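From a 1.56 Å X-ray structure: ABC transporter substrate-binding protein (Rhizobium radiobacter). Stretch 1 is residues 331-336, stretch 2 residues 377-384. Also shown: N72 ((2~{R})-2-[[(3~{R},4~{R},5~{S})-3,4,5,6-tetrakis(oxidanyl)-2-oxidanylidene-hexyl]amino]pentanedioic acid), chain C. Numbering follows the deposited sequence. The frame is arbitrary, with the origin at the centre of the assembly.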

ATOM      1  N   THR A 331     -22.817 -21.281   1.464  1.00 17.60           N
ATOM      2  CA  THR A 331     -21.728 -21.333   2.433  1.00 16.70           C
ATOM      3  C   THR A 331     -20.444 -21.138   1.649  1.00 20.71           C
ATOM      4  O   THR A 331     -20.327 -21.637   0.523  1.00 19.42           O
ATOM      5  CB  THR A 331     -21.727 -22.660   3.198  1.00 17.95           C
ATOM      6  OG1 THR A 331     -21.489 -23.742   2.274  1.00 19.27           O
ATOM      7  CG2 THR A 331     -23.064 -22.886   3.927  1.00 18.16           C
ATOM      8  N   VAL A 332     -19.483 -20.429   2.237  1.00 17.95           N
ATOM      9  CA  VAL A 332     -18.213 -20.205   1.535  1.00 16.84           C
ATOM     10  C   VAL A 332     -17.100 -20.087   2.569  1.00 20.77           C
ATOM     11  O   VAL A 332     -17.311 -19.511   3.634  1.00 21.20           O
ATOM     12  CB  VAL A 332     -18.327 -18.937   0.605  1.00 22.54           C
ATOM     13  CG1 VAL A 332     -18.956 -17.740   1.306  1.00 22.94           C
ATOM     14  CG2 VAL A 332     -16.999 -18.566  -0.057  1.00 22.91           C
ATOM     15  N   THR A 333     -15.927 -20.625   2.251  1.00 17.39           N
ATOM     16  CA  THR A 333     -14.735 -20.508   3.100  1.00 17.36           C
ATOM     17  C   THR A 333     -13.804 -19.498   2.422  1.00 20.40           C
ATOM     18  O   THR A 333     -13.478 -19.648   1.247  1.00 18.47           O
ATOM     19  CB  THR A 333     -14.041 -21.855   3.283  1.00 23.45           C
ATOM     20  OG1 THR A 333     -14.864 -22.727   4.075  1.00 19.74           O
ATOM     21  CG2 THR A 333     -12.654 -21.725   3.926  1.00 23.56           C
ATOM     22  N   MET A 334     -13.367 -18.498   3.178  1.00 19.56           N
ATOM     23  CA  MET A 334     -12.426 -17.492   2.709  1.00 19.39           C
ATOM     24  C   MET A 334     -11.159 -17.612   3.531  1.00 20.95           C
ATOM     25  O   MET A 334     -11.228 -17.795   4.744  1.00 19.58           O
ATOM     26  CB  MET A 334     -12.975 -16.106   3.008  1.00 22.05           C
ATOM     27  CG  MET A 334     -13.849 -15.568   1.952  1.00 27.58           C
ATOM     28  SD  MET A 334     -14.519 -14.040   2.630  1.00 32.34           S
ATOM     29  CE  MET A 334     -13.095 -12.987   2.575  1.00 24.05           C
ATOM     30  N   VAL A 335     -10.010 -17.459   2.890  1.00 16.83           N
ATOM     31  CA  VAL A 335      -8.738 -17.414   3.584  1.00 17.28           C
ATOM     32  C   VAL A 335      -8.643 -15.944   4.035  1.00 20.80           C
ATOM     33  O   VAL A 335      -8.732 -15.026   3.209  1.00 18.21           O
ATOM     34  CB  VAL A 335      -7.561 -17.820   2.664  1.00 21.82           C
ATOM     35  CG1 VAL A 335      -6.275 -17.893   3.467  1.00 22.74           C
ATOM     36  CG2 VAL A 335      -7.834 -19.162   1.977  1.00 21.79           C
ATOM     37  N   ALA A 336      -8.514 -15.735   5.342  1.00 18.94           N
ATOM     38  CA  ALA A 336      -8.572 -14.396   5.919  1.00 18.74           C
ATOM     39  C   ALA A 336      -7.309 -14.017   6.664  1.00 20.76           C
ATOM     40  O   ALA A 336      -6.814 -14.796   7.476  1.00 20.70           O
ATOM     41  CB  ALA A 336      -9.778 -14.294   6.849  1.00 20.05           C
ATOM     42  N   ASP A 377      -4.246 -17.882  -5.922  1.00 18.17           N
ATOM     43  CA  ASP A 377      -5.669 -18.051  -6.258  1.00 18.42           C
ATOM     44  C   ASP A 377      -6.332 -19.063  -5.324  1.00 21.91           C
ATOM     45  O   ASP A 377      -7.224 -19.819  -5.736  1.00 23.33           O
ATOM     46  CB  ASP A 377      -5.810 -18.515  -7.724  1.00 19.90           C
ATOM     47  CG  ASP A 377      -6.662 -17.655  -8.604  1.00 28.86           C
ATOM     48  OD1 ASP A 377      -7.353 -16.747  -8.065  1.00 26.72           O
ATOM     49  OD2 ASP A 377      -6.665 -17.896  -9.838  1.00 29.93           O
ATOM     50  N   LEU A 378      -5.903 -19.062  -4.059  1.00 17.08           N
ATOM     51  CA  LEU A 378      -6.404 -20.061  -3.115  1.00 18.09           C
ATOM     52  C   LEU A 378      -7.673 -19.662  -2.380  1.00 23.25           C
ATOM     53  O   LEU A 378      -8.228 -20.507  -1.672  1.00 24.12           O
ATOM     54  CB  LEU A 378      -5.309 -20.480  -2.121  1.00 17.75           C
ATOM     55  CG  LEU A 378      -4.109 -21.216  -2.745  1.00 21.39           C
ATOM     56  CD1 LEU A 378      -3.002 -21.430  -1.744  1.00 21.40           C
ATOM     57  CD2 LEU A 378      -4.513 -22.568  -3.348  1.00 25.44           C
ATOM     58  N   SER A 379      -8.137 -18.405  -2.534  1.00 18.88           N
ATOM     59  CA  SER A 379      -9.371 -18.001  -1.839  1.00 17.30           C
ATOM     60  C   SER A 379     -10.446 -17.586  -2.869  1.00 18.83           C
ATOM     61  O   SER A 379     -10.120 -16.820  -3.797  1.00 18.89           O
ATOM     62  CB  SER A 379      -9.105 -16.838  -0.882  1.00 19.42           C
ATOM     63  OG  SER A 379     -10.213 -16.630  -0.012  1.00 19.48           O
ATOM     64  N   PRO A 380     -11.721 -18.003  -2.688  1.00 15.93           N
ATOM     65  CA  PRO A 380     -12.776 -17.625  -3.664  1.00 15.57           C
ATOM     66  C   PRO A 380     -13.173 -16.157  -3.587  1.00 17.09           C
ATOM     67  O   PRO A 380     -13.768 -15.613  -4.528  1.00 17.11           O
ATOM     68  CB  PRO A 380     -13.959 -18.509  -3.269  1.00 18.67           C
ATOM     69  CG  PRO A 380     -13.751 -18.799  -1.816  1.00 21.98           C
ATOM     70  CD  PRO A 380     -12.250 -18.932  -1.664  1.00 18.26           C
ATOM     71  N   ILE A 381     -12.944 -15.543  -2.421  1.00 13.86           N
ATOM     72  CA  ILE A 381     -13.209 -14.130  -2.187  1.00 13.54           C
ATOM     73  C   ILE A 381     -12.008 -13.651  -1.402  1.00 14.63           C
ATOM     74  O   ILE A 381     -11.525 -14.368  -0.545  1.00 15.87           O
ATOM     75  CB  ILE A 381     -14.509 -13.902  -1.379  1.00 16.68           C
ATOM     76  CG1 ILE A 381     -15.733 -14.498  -2.119  1.00 17.51           C
ATOM     77  CG2 ILE A 381     -14.724 -12.373  -1.137  1.00 17.93           C
ATOM     78  CD1 ILE A 381     -17.052 -14.549  -1.165  1.00 22.30           C
ATOM     79  N   VAL A 382     -11.540 -12.441  -1.686  1.00 13.79           N
ATOM     80  CA  VAL A 382     -10.376 -11.875  -1.005  1.00 13.28           C
ATOM     81  C   VAL A 382     -10.746 -10.524  -0.426  1.00 15.61           C
ATOM     82  O   VAL A 382     -11.130  -9.629  -1.182  1.00 15.33           O
ATOM     83  CB  VAL A 382      -9.178 -11.741  -2.008  1.00 15.30           C
ATOM     84  CG1 VAL A 382      -8.000 -11.008  -1.358  1.00 14.69           C
ATOM     85  CG2 VAL A 382      -8.730 -13.115  -2.546  1.00 15.78           C
ATOM     86  N   LEU A 383     -10.630 -10.368   0.896  1.00 13.79           N
ATOM     87  CA  LEU A 383     -10.879  -9.074   1.544  1.00 12.75           C
ATOM     88  C   LEU A 383      -9.480  -8.405   1.584  1.00 14.13           C
ATOM     89  O   LEU A 383      -8.616  -8.814   2.386  1.00 13.91           O
ATOM     90  CB  LEU A 383     -11.451  -9.288   2.967  1.00 13.71           C
ATOM     91  CG  LEU A 383     -11.548  -8.005   3.808  1.00 19.10           C
ATOM     92  CD1 LEU A 383     -12.491  -7.007   3.164  1.00 18.13           C
ATOM     93  CD2 LEU A 383     -11.964  -8.336   5.236  1.00 19.18           C
ATOM     94  N   TYR A 384      -9.267  -7.399   0.733  1.00 13.65           N
ATOM     95  CA  TYR A 384      -7.961  -6.754   0.594  1.00 12.62           C
ATOM     96  C   TYR A 384      -8.174  -5.254   0.846  1.00 15.54           C
ATOM     97  O   TYR A 384      -9.173  -4.678   0.391  1.00 14.91           O
ATOM     98  CB  TYR A 384      -7.475  -6.945  -0.852  1.00 14.01           C
ATOM     99  CG  TYR A 384      -5.978  -6.806  -1.029  1.00 12.63           C
ATOM    100  CD1 TYR A 384      -5.126  -7.895  -0.824  1.00 13.30           C
ATOM    101  CD2 TYR A 384      -5.410  -5.585  -1.404  1.00 13.28           C
ATOM    102  CE1 TYR A 384      -3.748  -7.775  -1.005  1.00 13.62           C
ATOM    103  CE2 TYR A 384      -4.032  -5.449  -1.568  1.00 14.31           C
ATOM    104  CZ  TYR A 384      -3.201  -6.540  -1.329  1.00 13.99           C
ATOM    105  OH  TYR A 384      -1.850  -6.463  -1.550  1.00 14.43           O
TER
HETATM  106  OAB N72 C 601      -9.515  -2.605   8.842  1.00 21.50           O
HETATM  107  CAF N72 C 601      -8.921  -2.685   7.531  1.00 20.18           C
HETATM  108  CAG N72 C 601      -7.413  -3.099   7.458  1.00 24.02           C
HETATM  109  OAC N72 C 601      -6.755  -3.003   8.680  1.00 19.48           O
HETATM  110  CAH N72 C 601      -6.747  -2.539   6.199  1.00 18.82           C
HETATM  111  OAM N72 C 601      -7.327  -1.539   5.451  1.00 15.25           O
HETATM  112  CAI N72 C 601      -5.365  -1.984   5.915  1.00 24.60           C
HETATM  113  OAD N72 C 601      -4.837  -1.350   7.059  1.00 17.85           O
HETATM  114  CAJ N72 C 601      -4.492  -2.973   5.181  1.00 17.64           C
HETATM  115  OAE N72 C 601      -5.054  -3.864   4.494  1.00 16.87           O
HETATM  116  CAK N72 C 601      -2.945  -2.914   5.332  1.00 16.54           C
HETATM  117  N   N72 C 601      -2.318  -2.492   4.102  1.00 16.42           N
HETATM  118  CA  N72 C 601      -1.467  -3.343   3.361  1.00 24.14           C
HETATM  119  C   N72 C 601      -1.444  -4.808   3.696  1.00 18.56           C
HETATM  120  O   N72 C 601      -2.107  -5.827   3.249  1.00 16.41           O
HETATM  121  CB  N72 C 601      -1.562  -2.998   1.872  1.00 20.82           C
HETATM  122  CG  N72 C 601      -1.192  -4.053   0.828  1.00 16.80           C
HETATM  123  CD  N72 C 601      -0.673  -3.455  -0.481  1.00 18.84           C
HETATM  124  OE1 N72 C 601      -0.051  -2.344  -0.511  1.00 17.16           O
HETATM  125  OE2 N72 C 601      -0.857  -4.095  -1.541  1.00 16.65           O
HETATM  126  OXT N72 C 601      -0.526  -4.872   4.535  1.00 17.33           O
HETATM  127  O   HOH W   1      -9.457 -12.453   2.575  1.00 18.00           O

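Two strands that run roughly the same way need not be joined by a ladder of backbone hydrogen bonds; side chains and water can make the links instead. Stretches 331-336 and 377-384 illustrate the point. The first is strand throughout; the second enters as a loop and becomes strand at Ile-381. The N-to-C directions of the two strands differ by 36°, and their axes approach to 6.6 Å. The nearest CA atoms, those of Val-335 and Ser-379, are 5.5 Å apart, just before the second strand begins.

At this closest point a serine side chain stands in for a backbone carbonyl. Val-335 N donates to Ser-379 OG over 3.0 Å, with a nearly straight N-H...O angle of 163°. The same hydroxyl donates to Ile-381 O at 2.7 Å, so it receives one hydrogen bond and gives another, tying the neighboring strand to the start of its own. Farther along, a water bridges the widening gap: it donates to Val-335 O (2.7 Å) and accepts from Leu-383 N (2.9 Å), satisfying two backbone polar groups that do not meet directly.

Apolar contacts fill the space around these polar links. Met-334 has the largest covered area of any residue here. Its CB points sideways, yet CG lies 3.8 Å from Ile-381 CB, and chi2 (t) followed by a turn at chi3 (p) leaves CE 4.1 Å from Leu-383 CB. A flexible thioether chain can thus follow the second strand across two residues. At the other end, Val-332 CG2 packs against Pro-380 CG at 3.7 Å and Ile-381 CD1 at 4.2 Å. Beyond the interface, Tyr-384 OH donates to N72 OE2 at 2.6 Å, so a side chain of the second strand reaches the bound ligand.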